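Local coordinates for protein phosphopantothenoylcysteine decarboxylase (Cryptococcus neoformans, PDB 6EOA) that binds flavin mononucleotide and probably catalyses the decarboxylation of phosphopantothenoylcysteine, a step in coenzyme A biosynthesis, at residues Val67-Lys71 with Ala72-Phe76; Glu80-Asp83 with Asn84-Ser88; Lys218-Asp221 with Trp222-Val226; Asp52-Gly55 with Ala56-Ser60. All blocks are in the same frame, centred on the assembly; numbering follows the deposited sequence.

Contact 1 (Val67-Lys71 with Ala72-Phe76); sequences VVATK and ASTYF. With FMN (flavin mononucleotide), chain B.
The FMN pocket takes the cofactor's phosphate where T70 leaves strand 63-69 and the chain bends back through S73 and T74. T70 OG1 donates to FMN O3P at 2.7 Å. A chi1 of 69° tucks this hydroxyl between the backbone N and the carbonyl carbon of its own residue, close enough to S73 N for a second, weak bond (S73 N to T70 OG1, 3.4 Å). The carbonyl of T70 also faces the turn: S73 OG, hydrogen-bonded with T41 OG1, lies 2.8 Å from T70 O, while T74 N reaches T70 O only weakly at 3.4 Å. Such a turn at the C-terminal end of a parallel strand is where Rossmann-like flavoproteins usually hold their ligand. One residue on, T74 N, within the 3-10 segment 73-75, bonds K71 O at 3.2 Å, coming from above the carbonyl plane. On the strand side, A69 CB packs on T74 CG2 at 3.9 Å. Farther along the cofactor, A72 CB touches FMN O5' at 3.4 Å, and the F76 ring turns its edge to the flavin, CZ to FMN C6 3.7 Å. W112 of the second subunit packs on A72 and F76 and stacks on Y75.

Contact 2 (Glu80-Asp83 with Asn84-Ser88); sequences EDVD and NSVRS
R87 reaches back along the helix to E80, its NH2 meeting E80 OE2 at 3.5 Å in a long, weak salt bridge that is nonetheless almost straight (173° at the hydrogen). OE2 sits at the edge of the guanidinium, near its plane, and the carboxylate is turned 30° against it. The arginine is extended from CG to NE, whereas the glutamate is bent at chi2 (50°), which curls its carboxylate toward R87. D83 O lies over one face of the guanidinium, 3.5 Å from R87 NH1. D83 OD2 stays 4.3 Å from R87 NH2 and well out of the guanidinium plane, so any attraction there is probably one of charge alone. That carboxylate is committed to H100 through OD2 and to Q79 through OD1.

The backbone fixes the spacing, with N84 N on E80 O at 2.7 Å and R87 N on D83 O at 3.0 Å. Another flank is apolar, V82 CG1 to V86 CG2 at 4.3 Å, and these valines pack on V54 and V58 of helix 50-59, while S85 OG bonds the carbonyl of P51. This is the crossover helix of a beta-alpha-beta unit, running between strands 63-69 and 105-106 of the Rossmann-like flavoprotein fold.

Contact 3 (Lys218-Asp221 with Trp222-Val226); sequences KMTD and WRDIV
D221 meets R223 because its CG stands opposite its own backbone N (chi1 -171°), which carries the carboxylate forward to the start of the helix. W222 takes the other course: a chi1 of 70° sets its indole between the backbone N and the carbonyl carbon, and the extended R223 chain runs along it, CG 3.5 Å above the centre of one indole face. The guanidinium in turn has W222 NE1 over its own centre. D221 OD2 takes two donors from R223. The backbone N gives a bond of 3.2 Å to OD2, entering from above the carboxylate plane; NH1 comes to 2.7 Å from OD2 in a salt bridge whose hydrogen bond is weak because it is strongly bent, with the two flat groups only 20° apart.

This is a classic N-cap on helix 222-237: the side chain of D221 holds an amide of the first turn, and its negative charge probably suits that helix end. The carbonyl of D221 already plays its helical part, since I225 N bonds D221 O at 3.0 Å in the carbonyl plane, and D224 N adds a weak bond. Just before the cap, T220 packs on I225, the pair of positions joined in a hydrophobic staple; T220 CB to I225 CD1 is tight at 3.5 Å. T220 CG2 also rests on D224 CB at 3.7 Å, those side chains crossing at about a right angle. T220 OG1 is hydrogen-bonded to S201 OG, while I225 goes inward against V135 and C172 of the central parallel sheet.

Contact 4 (Asp52-Gly55 with Ala56-Ser60); sequences DIVG and ALVKS
I53 O receives L57 N at 2.9 Å, nearly in line with the carbonyl bond, and V54 O takes V58 N at the same 2.9 Å. These are i to i+4 bonds of helix 50-59, the crossover helix between strands 35-41 and 63-69 in a Rossmann-like beta-alpha-beta unit. The flanking bonds are longer: A56 N to D52 O is 3.1 Å and K59 N to G55 O is 3.2 Å, with both donors tilted from the carbonyl planes.

Side chains one turn apart then pack in two pairs. I53 and L57 lie side by side and point the same way, CG2 of I53 touching CD1 of L57 at 4.0 Å. V54 and V58 meet at an angle instead, V54 CG1 to V58 CG2 at 4.2 Å. In V58, CG1 is set opposite the backbone N (chi1 168°), leaving CG2 beside that N and drawn back over the preceding turn. V54, L57 and V58 cover V65 of strand 63-69, while I53, A56 and L57 pack on helix 222-237.

Past K59 the chain leaves helical geometry. S60 N still bonds A56 O, at 3.2 Å, and S60 OG is hydrogen-bonded to E230 OE2.

In the fold
Contact 4 occupies the middle of the group: contact 2 packs on it through its valines, contact 3 through W222 and V226 to D52, I53 and A56, and contact 1 through V67 to V54. Contacts 1 and 3 do not touch. Contacts 2 and 4 are partly buried turns of neighbouring crossover helices, about 10 Å between centres; beyond the backbone bonds both share, the side chains of contact 4 meet as aliphatic pairs, whereas contact 2 adds a charged flank. Contact 3 lies at the surface, and its chemistry is that of a capped helix end. Contact 1, partly buried, alone meets the cofactor, spending its polar groups on a strand-end turn and a phosphate.

Contact 1 (Val67-Lys71 with Ala72-Phe76)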
loop_
_atom_site.group_PDB
_atom_site.type_symbol
_atom_site.label_atom_id
_atom_site.label_comp_id
_atom_site.label_asym_id
_atom_site.label_seq_id
_atom_site.Cartn_x
_atom_site.Cartn_y
_atom_site.Cartn_z
ATOM N N VAL A 67 -20.531 -6.331 8.465
ATOM C CA VAL A 67 -19.463 -6.886 7.645
ATOM C C VAL A 67 -18.630 -5.801 6.972
ATOM O O VAL A 67 -19.172 -4.877 6.366
ATOM C CB VAL A 67 -20.031 -7.818 6.563
ATOM C CG1 VAL A 67 -18.914 -8.369 5.678
ATOM C CG2 VAL A 67 -20.826 -8.945 7.204
ATOM N N VAL A 68 -17.312 -5.924 7.087
ATOM C CA VAL A 68 -16.388 -5.062 6.357
ATOM C C VAL A 68 -15.597 -5.885 5.354
ATOM O O VAL A 68 -14.905 -6.832 5.726
ATOM C CB VAL A 68 -15.415 -4.342 7.301
ATOM C CG1 VAL A 68 -14.359 -3.578 6.496
ATOM C CG2 VAL A 68 -16.179 -3.411 8.230
ATOM N N ALA A 69 -15.707 -5.531 4.080
ATOM C CA ALA A 69 -15.036 -6.279 3.028
ATOM C C ALA A 69 -13.939 -5.448 2.382
ATOM O O ALA A 69 -14.175 -4.324 1.952
ATOM C CB ALA A 69 -16.039 -6.732 1.977
ATOM N N THR A 70 -12.734 -6.001 2.327
ATOM C CA THR A 70 -11.676 -5.391 1.543
ATOM C C THR A 70 -12.052 -5.557 0.077
ATOM O O THR A 70 -12.909 -6.385 -0.250
ATOM C CB THR A 70 -10.319 -6.026 1.819
ATOM O OG1 THR A 70 -10.292 -7.360 1.294
ATOM C CG2 THR A 70 -10.042 -6.068 3.313
ATOM N N LYS A 71 -11.436 -4.778 -0.805
ATOM C CA LYS A 71 -11.813 -4.837 -2.214
ATOM C C LYS A 71 -11.598 -6.238 -2.781
ATOM O O LYS A 71 -12.427 -6.746 -3.530
ATOM C CB LYS A 71 -11.035 -3.817 -3.050
ATOM C CG LYS A 71 -11.388 -3.908 -4.527
ATOM C CD LYS A 71 -10.464 -3.095 -5.420
ATOM C CE LYS A 71 -11.119 -2.849 -6.779
ATOM N NZ LYS A 71 -10.128 -2.487 -7.835
ATOM N N ALA A 72 -10.486 -6.859 -2.411
ATOM C CA ALA A 72 -10.167 -8.198 -2.891
ATOM C C ALA A 72 -11.201 -9.241 -2.445
ATOM O O ALA A 72 -11.514 -10.162 -3.193
ATOM C CB ALA A 72 -8.777 -8.604 -2.422
ATOM N N SER A 73 -11.729 -9.096 -1.231
ATOM C CA SER A 73 -12.669 -10.080 -0.704
ATOM C C SER A 73 -13.991 -10.044 -1.458
ATOM O O SER A 73 -14.712 -11.044 -1.512
ATOM C CB SER A 73 -12.920 -9.855 0.788
ATOM O OG SER A 73 -13.796 -8.765 1.000
ATOM N N THR A 74 -14.304 -8.895 -2.052
ATOM C CA THR A 74 -15.554 -8.744 -2.792
ATOM C C THR A 74 -15.557 -9.563 -4.081
ATOM O O THR A 74 -16.596 -9.721 -4.717
ATOM C CB THR A 74 -15.830 -7.270 -3.144
ATOM O OG1 THR A 74 -14.797 -6.779 -4.010
ATOM C CG2 THR A 74 -15.895 -6.419 -1.883
ATOM N N TYR A 75 -14.389 -10.071 -4.469
ATOM C CA TYR A 75 -14.285 -10.953 -5.627
ATOM C C TYR A 75 -14.757 -12.371 -5.315
ATOM O O TYR A 75 -15.043 -13.145 -6.226
ATOM C CB TYR A 75 -12.846 -11.010 -6.138
ATOM C CG TYR A 75 -12.431 -9.827 -6.979
ATOM C CD1 TYR A 75 -12.686 -9.801 -8.347
ATOM C CD2 TYR A 75 -11.765 -8.742 -6.413
ATOM C CE1 TYR A 75 -12.301 -8.722 -9.128
ATOM C CE2 TYR A 75 -11.372 -7.658 -7.186
ATOM C CZ TYR A 75 -11.645 -7.654 -8.543
ATOM O OH TYR A 75 -11.261 -6.583 -9.318
ATOM N N PHE A 76 -14.831 -12.713 -4.032
ATOM C CA PHE A 76 -15.132 -14.087 -3.645
ATOM C C PHE A 76 -16.584 -14.269 -3.212
ATOM O O PHE A 76 -17.070 -15.397 -3.124
ATOM C CB PHE A 76 -14.189 -14.541 -2.530
ATOM C CG PHE A 76 -12.737 -14.504 -2.916
ATOM C CD1 PHE A 76 -12.156 -15.568 -3.587
ATOM C CD2 PHE A 76 -11.953 -13.403 -2.614
ATOM C CE1 PHE A 76 -10.820 -15.536 -3.947
ATOM C CE2 PHE A 76 -10.617 -13.362 -2.972
ATOM C CZ PHE A 76 -10.050 -14.430 -3.640
HETATM N N1 FMN B . -4.003 -14.333 -0.476
HETATM C C2 FMN B . -4.019 -14.984 0.742
HETATM O O2 FMN B . -3.347 -14.544 1.677
HETATM N N3 FMN B . -4.781 -16.129 0.903
HETATM C C4 FMN B . -5.529 -16.626 -0.148
HETATM O O4 FMN B . -6.205 -17.643 0.008
HETATM C C4A FMN B . -5.517 -15.969 -1.377
HETATM N N5 FMN B . -6.260 -16.452 -2.439
HETATM C C5A FMN B . -6.244 -15.790 -3.654
HETATM C C6 FMN B . -6.997 -16.270 -4.723
HETATM C C7 FMN B . -6.982 -15.605 -5.945
HETATM C C7M FMN B . -7.791 -16.128 -7.098
HETATM C C8 FMN B . -6.213 -14.454 -6.095
HETATM C C8M FMN B . -6.178 -13.721 -7.404
HETATM C C9 FMN B . -5.464 -13.975 -5.028
HETATM C C9A FMN B . -5.477 -14.639 -3.807
HETATM N N10 FMN B . -4.733 -14.156 -2.745
HETATM C C10 FMN B . -4.748 -14.817 -1.533
HETATM C "C1'" FMN B . -3.902 -12.918 -2.907
HETATM C "C2'" FMN B . -4.672 -11.704 -2.398
HETATM O "O2'" FMN B . -6.008 -11.722 -2.863
HETATM C "C3'" FMN B . -3.988 -10.421 -2.846
HETATM O "O3'" FMN B . -2.756 -10.328 -2.168
HETATM C "C4'" FMN B . -4.858 -9.210 -2.528
HETATM O "O4'" FMN B . -4.375 -8.069 -3.205
HETATM C "C5'" FMN B . -4.870 -8.954 -1.028
HETATM O "O5'" FMN B . -5.856 -7.996 -0.722
HETATM P P FMN B . -6.437 -7.885 0.781
HETATM O O1P FMN B . -5.399 -7.215 1.653
HETATM O O2P FMN B . -6.763 -9.246 1.357
HETATM O O3P FMN B . -7.692 -7.055 0.734
#

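Contact 2 (Glu80-Asp83 with Asn84-Ser88)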
loop_
_atom_site.group_PDB
_atom_site.type_symbol
_atom_site.label_atom_id
_atom_site.label_comp_id
_atom_site.label_asym_id
_atom_site.label_seq_id
_atom_site.Cartn_x
_atom_site.Cartn_y
_atom_site.Cartn_z
ATOM N N GLU A 80 -25.596 -10.469 -2.268
ATOM C CA GLU A 80 -26.726 -11.360 -2.455
ATOM C C GLU A 80 -26.401 -12.772 -1.988
ATOM O O GLU A 80 -27.297 -13.514 -1.584
ATOM C CB GLU A 80 -27.171 -11.360 -3.915
ATOM C CG GLU A 80 -28.688 -11.342 -4.071
ATOM C CD GLU A 80 -29.348 -10.250 -3.239
ATOM O OE1 GLU A 80 -28.815 -9.117 -3.187
ATOM O OE2 GLU A 80 -30.399 -10.532 -2.626
ATOM N N ASP A 81 -25.124 -13.138 -2.032
ATOM C CA ASP A 81 -24.678 -14.396 -1.442
ATOM C C ASP A 81 -24.998 -14.386 0.048
ATOM O O ASP A 81 -25.512 -15.365 0.591
ATOM C CB ASP A 81 -23.177 -14.616 -1.663
ATOM C CG ASP A 81 -22.831 -14.902 -3.115
ATOM O OD1 ASP A 81 -23.694 -15.433 -3.845
ATOM O OD2 ASP A 81 -21.694 -14.587 -3.527
ATOM N N VAL A 82 -24.691 -13.267 0.699
ATOM C CA VAL A 82 -24.995 -13.089 2.116
ATOM C C VAL A 82 -26.502 -13.163 2.364
ATOM O O VAL A 82 -26.957 -13.873 3.261
ATOM C CB VAL A 82 -24.456 -11.745 2.644
ATOM C CG1 VAL A 82 -24.965 -11.484 4.054
ATOM C CG2 VAL A 82 -22.935 -11.725 2.606
ATOM N N ASP A 83 -27.269 -12.435 1.557
ATOM C CA ASP A 83 -28.725 -12.431 1.674
ATOM C C ASP A 83 -29.319 -13.823 1.465
ATOM O O ASP A 83 -30.187 -14.254 2.231
ATOM C CB ASP A 83 -29.337 -11.448 0.678
ATOM C CG ASP A 83 -29.147 -10.000 1.099
ATOM O OD1 ASP A 83 -28.326 -9.743 2.009
ATOM O OD2 ASP A 83 -29.818 -9.117 0.521
ATOM N N ASN A 84 -28.856 -14.523 0.430
ATOM C CA ASN A 84 -29.267 -15.909 0.200
ATOM C C ASN A 84 -28.927 -16.774 1.405
ATOM O O ASN A 84 -29.696 -17.651 1.799
ATOM C CB ASN A 84 -28.592 -16.483 -1.048
ATOM C CG ASN A 84 -29.224 -15.996 -2.335
ATOM O OD1 ASN A 84 -30.334 -15.465 -2.335
ATOM N ND2 ASN A 84 -28.518 -16.181 -3.446
ATOM N N SER A 85 -27.767 -16.504 1.993
ATOM C CA SER A 85 -27.271 -17.283 3.117
ATOM C C SER A 85 -28.069 -17.009 4.392
ATOM O O SER A 85 -28.258 -17.903 5.221
ATOM C CB SER A 85 -25.787 -16.990 3.338
ATOM O OG SER A 85 -25.220 -17.880 4.279
ATOM N N VAL A 86 -28.541 -15.775 4.541
ATOM C CA VAL A 86 -29.381 -15.417 5.680
ATOM C C VAL A 86 -30.740 -16.113 5.580
ATOM O O VAL A 86 -31.221 -16.704 6.552
ATOM C CB VAL A 86 -29.579 -13.889 5.780
ATOM C CG1 VAL A 86 -30.661 -13.555 6.788
ATOM C CG2 VAL A 86 -28.265 -13.207 6.150
ATOM N N ARG A 87 -31.352 -16.053 4.400
ATOM C CA ARG A 87 -32.631 -16.722 4.170
ATOM C C ARG A 87 -32.524 -18.221 4.401
ATOM O O ARG A 87 -33.423 -18.839 4.969
ATOM C CB ARG A 87 -33.135 -16.463 2.750
ATOM C CG ARG A 87 -33.389 -15.008 2.428
ATOM C CD ARG A 87 -33.953 -14.873 1.028
ATOM N NE ARG A 87 -33.873 -13.496 0.560
ATOM C CZ ARG A 87 -32.951 -13.054 -0.285
ATOM N NH1 ARG A 87 -32.032 -13.884 -0.764
ATOM N NH2 ARG A 87 -32.949 -11.783 -0.656
ATOM N N SER A 88 -31.417 -18.797 3.948
ATOM C CA SER A 88 -31.167 -20.222 4.113
ATOM C C SER A 88 -31.114 -20.604 5.588
ATOM O O SER A 88 -31.687 -21.612 6.000
ATOM C CB SER A 88 -29.863 -20.612 3.416
ATOM O OG SER A 88 -29.575 -21.982 3.609
#

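Contact 3 (Lys218-Asp221 with Trp222-Val226)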
loop_
_atom_site.group_PDB
_atom_site.type_symbol
_atom_site.label_atom_id
_atom_site.label_comp_id
_atom_site.label_asym_id
_atom_site.label_seq_id
_atom_site.Cartn_x
_atom_site.Cartn_y
_atom_site.Cartn_z
ATOM N N LYS A 218 -4.790 -23.269 5.654
ATOM C CA LYS A 218 -6.241 -23.255 5.513
ATOM C C LYS A 218 -6.880 -22.609 6.734
ATOM O O LYS A 218 -6.482 -22.881 7.866
ATOM C CB LYS A 218 -6.780 -24.676 5.314
ATOM C CG LYS A 218 -8.295 -24.769 5.198
ATOM C CD LYS A 218 -8.717 -26.073 4.528
ATOM C CE LYS A 218 -10.003 -25.895 3.736
ATOM N NZ LYS A 218 -9.867 -26.426 2.351
ATOM N N MET A 219 -7.862 -21.746 6.499
ATOM C CA MET A 219 -8.539 -21.045 7.580
ATOM C C MET A 219 -9.188 -22.016 8.557
ATOM O O MET A 219 -9.610 -23.111 8.173
ATOM C CB MET A 219 -9.601 -20.099 7.021
ATOM C CG MET A 219 -10.176 -19.131 8.048
ATOM S SD MET A 219 -11.505 -18.117 7.378
ATOM C CE MET A 219 -12.687 -19.386 6.925
ATOM N N THR A 220 -9.237 -21.617 9.822
ATOM C CA THR A 220 -10.043 -22.316 10.810
ATOM C C THR A 220 -11.439 -22.491 10.232
ATOM O O THR A 220 -11.989 -21.549 9.656
ATOM C CB THR A 220 -10.117 -21.539 12.131
ATOM O OG1 THR A 220 -8.793 -21.205 12.570
ATOM C CG2 THR A 220 -10.830 -22.356 13.199
ATOM N N ASP A 221 -11.996 -23.693 10.351
ATOM C CA ASP A 221 -13.307 -23.973 9.776
ATOM C C ASP A 221 -14.329 -22.947 10.259
ATOM O O ASP A 221 -14.347 -22.590 11.436
ATOM C CB ASP A 221 -13.764 -25.390 10.118
ATOM C CG ASP A 221 -15.008 -25.792 9.354
ATOM O OD1 ASP A 221 -14.878 -26.202 8.180
ATOM O OD2 ASP A 221 -16.114 -25.695 9.925
ATOM N N TRP A 222 -15.161 -22.461 9.342
ATOM C CA TRP A 222 -16.054 -21.349 9.643
ATOM C C TRP A 222 -17.016 -21.670 10.787
ATOM O O TRP A 222 -17.418 -20.778 11.536
ATOM C CB TRP A 222 -16.834 -20.934 8.392
ATOM C CG TRP A 222 -17.860 -21.926 7.927
ATOM C CD1 TRP A 222 -17.681 -22.928 7.019
ATOM C CD2 TRP A 222 -19.232 -21.995 8.335
ATOM N NE1 TRP A 222 -18.854 -23.622 6.842
ATOM C CE2 TRP A 222 -19.821 -23.070 7.640
ATOM C CE3 TRP A 222 -20.017 -21.254 9.224
ATOM C CZ2 TRP A 222 -21.159 -23.424 7.806
ATOM C CZ3 TRP A 222 -21.346 -21.607 9.388
ATOM C CH2 TRP A 222 -21.903 -22.683 8.682
ATOM N N ARG A 223 -17.373 -22.941 10.934
ATOM C CA ARG A 223 -18.233 -23.352 12.039
ATOM C C ARG A 223 -17.490 -23.209 13.362
ATOM O O ARG A 223 -18.079 -22.861 14.385
ATOM C CB ARG A 223 -18.716 -24.790 11.847
ATOM C CG ARG A 223 -19.576 -24.976 10.614
ATOM C CD ARG A 223 -19.830 -26.444 10.327
ATOM N NE ARG A 223 -20.015 -26.675 8.897
ATOM C CZ ARG A 223 -19.043 -27.044 8.068
ATOM N NH1 ARG A 223 -17.812 -27.235 8.529
ATOM N NH2 ARG A 223 -19.301 -27.230 6.779
ATOM N N ASP A 224 -16.189 -23.475 13.336
ATOM C CA ASP A 224 -15.368 -23.288 14.521
ATOM C C ASP A 224 -15.268 -21.805 14.848
ATOM O O ASP A 224 -15.334 -21.419 16.013
ATOM C CB ASP A 224 -13.983 -23.903 14.324
ATOM C CG ASP A 224 -14.034 -25.415 14.191
ATOM O OD1 ASP A 224 -14.993 -26.025 14.712
ATOM O OD2 ASP A 224 -13.119 -25.993 13.566
ATOM N N ILE A 225 -15.129 -20.979 13.813
ATOM C CA ILE A 225 -15.116 -19.526 13.976
ATOM C C ILE A 225 -16.360 -19.031 14.699
ATOM O O ILE A 225 -16.271 -18.233 15.632
ATOM C CB ILE A 225 -15.032 -18.796 12.623
ATOM C CG1 ILE A 225 -13.870 -19.335 11.794
ATOM C CG2 ILE A 225 -14.887 -17.296 12.837
ATOM C CD1 ILE A 225 -12.544 -19.036 12.398
ATOM N N VAL A 226 -17.519 -19.507 14.252
ATOM C CA VAL A 226 -18.794 -19.082 14.815
ATOM C C VAL A 226 -18.893 -19.450 16.293
ATOM O O VAL A 226 -19.331 -18.639 17.110
ATOM C CB VAL A 226 -19.985 -19.700 14.051
ATOM C CG1 VAL A 226 -21.296 -19.407 14.769
ATOM C CG2 VAL A 226 -20.033 -19.173 12.630
#

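Contact 4 (Asp52-Gly55 with Ala56-Ser60)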
loop_
_atom_site.group_PDB
_atom_site.type_symbol
_atom_site.label_atom_id
_atom_site.label_comp_id
_atom_site.label_asym_id
_atom_site.label_seq_id
_atom_site.Cartn_x
_atom_site.Cartn_y
_atom_site.Cartn_z
ATOM N N ASP A 52 -21.695 -17.872 4.986
ATOM C CA ASP A 52 -22.115 -18.903 5.935
ATOM C C ASP A 52 -21.956 -18.429 7.379
ATOM O O ASP A 52 -22.775 -18.747 8.245
ATOM C CB ASP A 52 -21.319 -20.190 5.716
ATOM C CG ASP A 52 -21.574 -20.805 4.358
ATOM O OD1 ASP A 52 -22.617 -21.473 4.195
ATOM O OD2 ASP A 52 -20.734 -20.615 3.451
ATOM N N ILE A 53 -20.892 -17.675 7.632
ATOM C CA ILE A 53 -20.639 -17.114 8.952
ATOM C C ILE A 53 -21.710 -16.087 9.312
ATOM O O ILE A 53 -22.289 -16.133 10.399
ATOM C CB ILE A 53 -19.246 -16.455 9.022
ATOM C CG1 ILE A 53 -18.146 -17.516 8.930
ATOM C CG2 ILE A 53 -19.094 -15.660 10.301
ATOM C CD1 ILE A 53 -16.742 -16.945 8.844
ATOM N N VAL A 54 -21.975 -15.171 8.387
ATOM C CA VAL A 54 -22.972 -14.131 8.597
ATOM C C VAL A 54 -24.350 -14.738 8.843
ATOM O O VAL A 54 -25.074 -14.312 9.744
ATOM C CB VAL A 54 -23.039 -13.167 7.398
ATOM C CG1 VAL A 54 -24.152 -12.146 7.589
ATOM C CG2 VAL A 54 -21.699 -12.473 7.206
ATOM N N GLY A 55 -24.695 -15.748 8.049
ATOM C CA GLY A 55 -25.962 -16.436 8.201
ATOM C C GLY A 55 -26.096 -17.059 9.574
ATOM O O GLY A 55 -27.169 -17.023 10.176
ATOM N N ALA A 56 -24.998 -17.618 10.078
ATOM C CA ALA A 56 -24.995 -18.258 11.393
ATOM C C ALA A 56 -25.084 -17.239 12.525
ATOM O O ALA A 56 -25.716 -17.492 13.550
ATOM C CB ALA A 56 -23.750 -19.117 11.561
ATOM N N LEU A 57 -24.436 -16.092 12.344
ATOM C CA LEU A 57 -24.454 -15.045 13.357
ATOM C C LEU A 57 -25.814 -14.355 13.420
ATOM O O LEU A 57 -26.284 -14.012 14.502
ATOM C CB LEU A 57 -23.346 -14.021 13.094
ATOM C CG LEU A 57 -21.919 -14.550 13.270
ATOM C CD1 LEU A 57 -20.899 -13.431 13.111
ATOM C CD2 LEU A 57 -21.762 -15.229 14.622
ATOM N N VAL A 58 -26.443 -14.155 12.263
ATOM C CA VAL A 58 -27.788 -13.579 12.216
ATOM C C VAL A 58 -28.778 -14.452 12.983
ATOM O O VAL A 58 -29.522 -13.965 13.838
ATOM C CB VAL A 58 -28.295 -13.410 10.765
ATOM C CG1 VAL A 58 -29.789 -13.087 10.756
ATOM C CG2 VAL A 58 -27.504 -12.327 10.035
ATOM N N LYS A 59 -28.770 -15.747 12.677
ATOM C CA LYS A 59 -29.689 -16.700 13.290
ATOM C C LYS A 59 -29.477 -16.799 14.798
ATOM O O LYS A 59 -30.420 -17.067 15.545
ATOM C CB LYS A 59 -29.528 -18.080 12.648
ATOM C CG LYS A 59 -30.462 -19.149 13.207
ATOM C CD LYS A 59 -29.844 -20.531 13.069
ATOM C CE LYS A 59 -28.449 -20.558 13.680
ATOM N NZ LYS A 59 -27.530 -21.488 12.965
ATOM N N SER A 60 -28.239 -16.587 15.238
ATOM C CA SER A 60 -27.921 -16.610 16.661
ATOM C C SER A 60 -28.702 -15.509 17.374
ATOM O O SER A 60 -28.615 -14.343 16.999
ATOM C CB SER A 60 -26.416 -16.443 16.884
ATOM O OG SER A 60 -26.037 -16.912 18.169
#